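Local coordinates for protein sialyltransferase 0160 (Photobacterium damselae, PDB 4R84) that probably transfers sialic acid from CMP-sialic acid to a galactoside acceptor, as a GT-B-fold sialyltransferase, at residues A38-T43 / T111-V116. Residues are numbered along the deposited sequence; the frame is centred on the assembly and turned at random.
Sequences ADVVET and TTLTVV
In Val116, CG1 lies anti to the carbonyl carbon (chi1 -61°), which carries it to the carboxylate carbon of Asp39, 3.9 Å from CG, and leaves CG2 over the peptide of Val40, 3.7 Å from its O. Asp39, its own CG also anti to the carbonyl carbon, runs alongside Thr114 with OD1 3.7 Å from Thr114 CB. CG2 of Val41 reaches Val116 CG2 at 4.1 Å. On the other face, one methyl of Leu113, CD2, meets both Ala38 CB (3.9 Å) and Val40 CG2; Tyr46 and Phe83 add to this apolar layer. Four backbone hydrogen bonds join the strands: Ala38 N and Val40 N give to Thr112 O and Thr114 O, Thr114 N and Val116 N to Ala38 O and Val40 O. A fifth, from Glu42 N to Val116 O (3.0 Å), continues the ladder just past the end of strand 31-41. The Glu42 side chain crosses that of Val115 at about a right angle, CG to CG1 3.7 Å. Its buried carboxylate is held by Leu88 N, Asn195 and Arg196, the last through a salt bridge. Strand 92-101 pairs antiparallel with the far edge of 111-116. A parallel pairing of first and last strands is characteristic of immunoglobulin-like beta-sandwiches, consistent with a PKD-like domain in this N-terminal region.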
ATOM      1  N   ALA A  38     -27.564   3.248   0.158  1.00 20.49           N
ATOM      2  CA  ALA A  38     -26.626   2.618  -0.748  1.00 19.99           C
ATOM      3  C   ALA A  38     -26.212   3.596  -1.823  1.00 21.37           C
ATOM      4  O   ALA A  38     -27.012   4.437  -2.239  1.00 21.22           O
ATOM      5  CB  ALA A  38     -27.247   1.373  -1.369  1.00 23.11           C
ATOM      6  N   ASP A  39     -24.961   3.482  -2.277  1.00 18.96           N
ATOM      7  CA  ASP A  39     -24.520   4.206  -3.470  1.00 21.40           C
ATOM      8  C   ASP A  39     -24.838   3.367  -4.699  1.00 23.96           C
ATOM      9  O   ASP A  39     -24.627   2.156  -4.693  1.00 28.76           O
ATOM     10  CB  ASP A  39     -23.013   4.504  -3.425  1.00 24.41           C
ATOM     11  CG  ASP A  39     -22.654   5.552  -2.386  1.00 28.91           C
ATOM     12  OD1 ASP A  39     -23.578   6.193  -1.833  1.00 31.41           O
ATOM     13  OD2 ASP A  39     -21.444   5.747  -2.139  1.00 30.27           O
ATOM     14  N   VAL A  40     -25.370   3.999  -5.740  1.00 20.47           N
ATOM     15  CA  VAL A  40     -25.601   3.306  -7.001  1.00 21.02           C
ATOM     16  C   VAL A  40     -24.824   4.037  -8.084  1.00 18.45           C
ATOM     17  O   VAL A  40     -25.006   5.242  -8.307  1.00 21.93           O
ATOM     18  CB  VAL A  40     -27.111   3.219  -7.359  1.00 19.25           C
ATOM     19  CG1 VAL A  40     -27.340   2.279  -8.554  1.00 22.34           C
ATOM     20  CG2 VAL A  40     -27.939   2.746  -6.151  1.00 20.84           C
ATOM     21  N   VAL A  41     -23.930   3.313  -8.754  1.00 17.95           N
ATOM     22  CA  VAL A  41     -23.138   3.902  -9.809  1.00 16.17           C
ATOM     23  C   VAL A  41     -24.033   4.198 -10.999  1.00 16.34           C
ATOM     24  O   VAL A  41     -24.908   3.398 -11.322  1.00 17.14           O
ATOM     25  CB  VAL A  41     -21.987   2.969 -10.223  1.00 16.21           C
ATOM     26  CG1 VAL A  41     -21.227   3.550 -11.406  1.00 16.73           C
ATOM     27  CG2 VAL A  41     -21.066   2.772  -9.026  1.00 17.32           C
ATOM     28  N   GLU A  42     -23.831   5.360 -11.611  1.00 17.86           N
ATOM     29  CA  GLU A  42     -24.573   5.729 -12.832  1.00 21.27           C
ATOM     30  C   GLU A  42     -24.645   4.565 -13.819  1.00 27.57           C
ATOM     31  O   GLU A  42     -23.638   3.925 -14.099  1.00 20.12           O
ATOM     32  CB  GLU A  42     -23.915   6.937 -13.510  1.00 21.17           C
ATOM     33  CG  GLU A  42     -24.036   8.226 -12.731  1.00 24.64           C
ATOM     34  CD  GLU A  42     -23.492   9.443 -13.458  1.00 18.77           C
ATOM     35  OE1 GLU A  42     -22.689   9.317 -14.420  1.00 20.20           O
ATOM     36  OE2 GLU A  42     -23.890  10.556 -13.071  1.00 22.06           O
ATOM     37  N   THR A  43     -25.850   4.343 -14.341  1.00 20.34           N
ATOM     38  CA  THR A  43     -26.235   3.281 -15.291  1.00 25.05           C
ATOM     39  C   THR A  43     -26.392   1.888 -14.670  1.00 25.06           C
ATOM     40  O   THR A  43     -26.927   0.992 -15.323  1.00 27.93           O
ATOM     41  CB  THR A  43     -25.253   3.145 -16.512  1.00 26.69           C
ATOM     42  OG1 THR A  43     -24.085   2.414 -16.133  1.00 26.41           O
ATOM     43  CG2 THR A  43     -24.880   4.508 -17.107  1.00 32.08           C
ATOM     44  N   THR A 111     -35.396   3.451   2.087  1.00 21.65           N
ATOM     45  CA  THR A 111     -34.139   3.243   1.405  1.00 25.59           C
ATOM     46  C   THR A 111     -33.688   4.523   0.732  1.00 25.71           C
ATOM     47  O   THR A 111     -34.433   5.128  -0.023  1.00 24.95           O
ATOM     48  CB  THR A 111     -34.248   2.126   0.361  1.00 30.28           C
ATOM     49  OG1 THR A 111     -34.545   0.886   1.018  1.00 28.95           O
ATOM     50  CG2 THR A 111     -32.937   2.004  -0.418  1.00 25.76           C
ATOM     51  N   THR A 112     -32.459   4.936   1.006  1.00 23.77           N
ATOM     52  CA  THR A 112     -31.919   6.123   0.368  1.00 25.88           C
ATOM     53  C   THR A 112     -30.821   5.722  -0.589  1.00 21.96           C
ATOM     54  O   THR A 112     -29.830   5.133  -0.175  1.00 25.17           O
ATOM     55  CB  THR A 112     -31.367   7.099   1.389  1.00 30.76           C
ATOM     56  OG1 THR A 112     -32.407   7.413   2.317  1.00 34.94           O
ATOM     57  CG2 THR A 112     -30.867   8.364   0.708  1.00 29.67           C
ATOM     58  N   LEU A 113     -31.025   6.010  -1.869  1.00 20.17           N
ATOM     59  CA  LEU A 113     -30.045   5.689  -2.886  1.00 20.23           C
ATOM     60  C   LEU A 113     -29.344   6.959  -3.337  1.00 24.70           C
ATOM     61  O   LEU A 113     -30.003   7.928  -3.720  1.00 26.81           O
ATOM     62  CB  LEU A 113     -30.713   5.013  -4.091  1.00 20.60           C
ATOM     63  CG  LEU A 113     -31.463   3.728  -3.737  1.00 23.35           C
ATOM     64  CD1 LEU A 113     -32.101   3.081  -4.993  1.00 24.80           C
ATOM     65  CD2 LEU A 113     -30.521   2.766  -2.990  1.00 21.11           C
ATOM     66  N   THR A 114     -28.016   6.956  -3.322  1.00 20.74           N
ATOM     67  CA  THR A 114     -27.275   8.086  -3.842  1.00 14.36           C
ATOM     68  C   THR A 114     -26.623   7.655  -5.165  1.00 18.03           C
ATOM     69  O   THR A 114     -25.877   6.679  -5.211  1.00 19.87           O
ATOM     70  CB  THR A 114     -26.205   8.593  -2.830  1.00 19.54           C
ATOM     71  OG1 THR A 114     -26.850   8.988  -1.610  1.00 23.19           O
ATOM     72  CG2 THR A 114     -25.477   9.801  -3.376  1.00 18.50           C
ATOM     73  N   VAL A 115     -26.952   8.355  -6.240  1.00 17.80           N
ATOM     74  CA  VAL A 115     -26.346   8.077  -7.544  1.00 14.75           C
ATOM     75  C   VAL A 115     -24.994   8.730  -7.605  1.00 20.46           C
ATOM     76  O   VAL A 115     -24.870   9.935  -7.369  1.00 20.10           O
ATOM     77  CB  VAL A 115     -27.242   8.577  -8.692  1.00 16.99           C
ATOM     78  CG1 VAL A 115     -26.530   8.454 -10.043  1.00 18.64           C
ATOM     79  CG2 VAL A 115     -28.562   7.818  -8.687  1.00 17.63           C
ATOM     80  N   VAL A 116     -23.980   7.918  -7.877  1.00 16.86           N
ATOM     81  CA  VAL A 116     -22.598   8.385  -7.844  1.00 15.60           C
ATOM     82  C   VAL A 116     -21.900   8.132  -9.160  1.00 16.49           C
ATOM     83  O   VAL A 116     -22.283   7.262  -9.932  1.00 17.25           O
ATOM     84  CB  VAL A 116     -21.797   7.708  -6.706  1.00 16.29           C
ATOM     85  CG1 VAL A 116     -22.453   8.053  -5.364  1.00 16.99           C
ATOM     86  CG2 VAL A 116     -21.737   6.207  -6.907  1.00 17.13           C
TER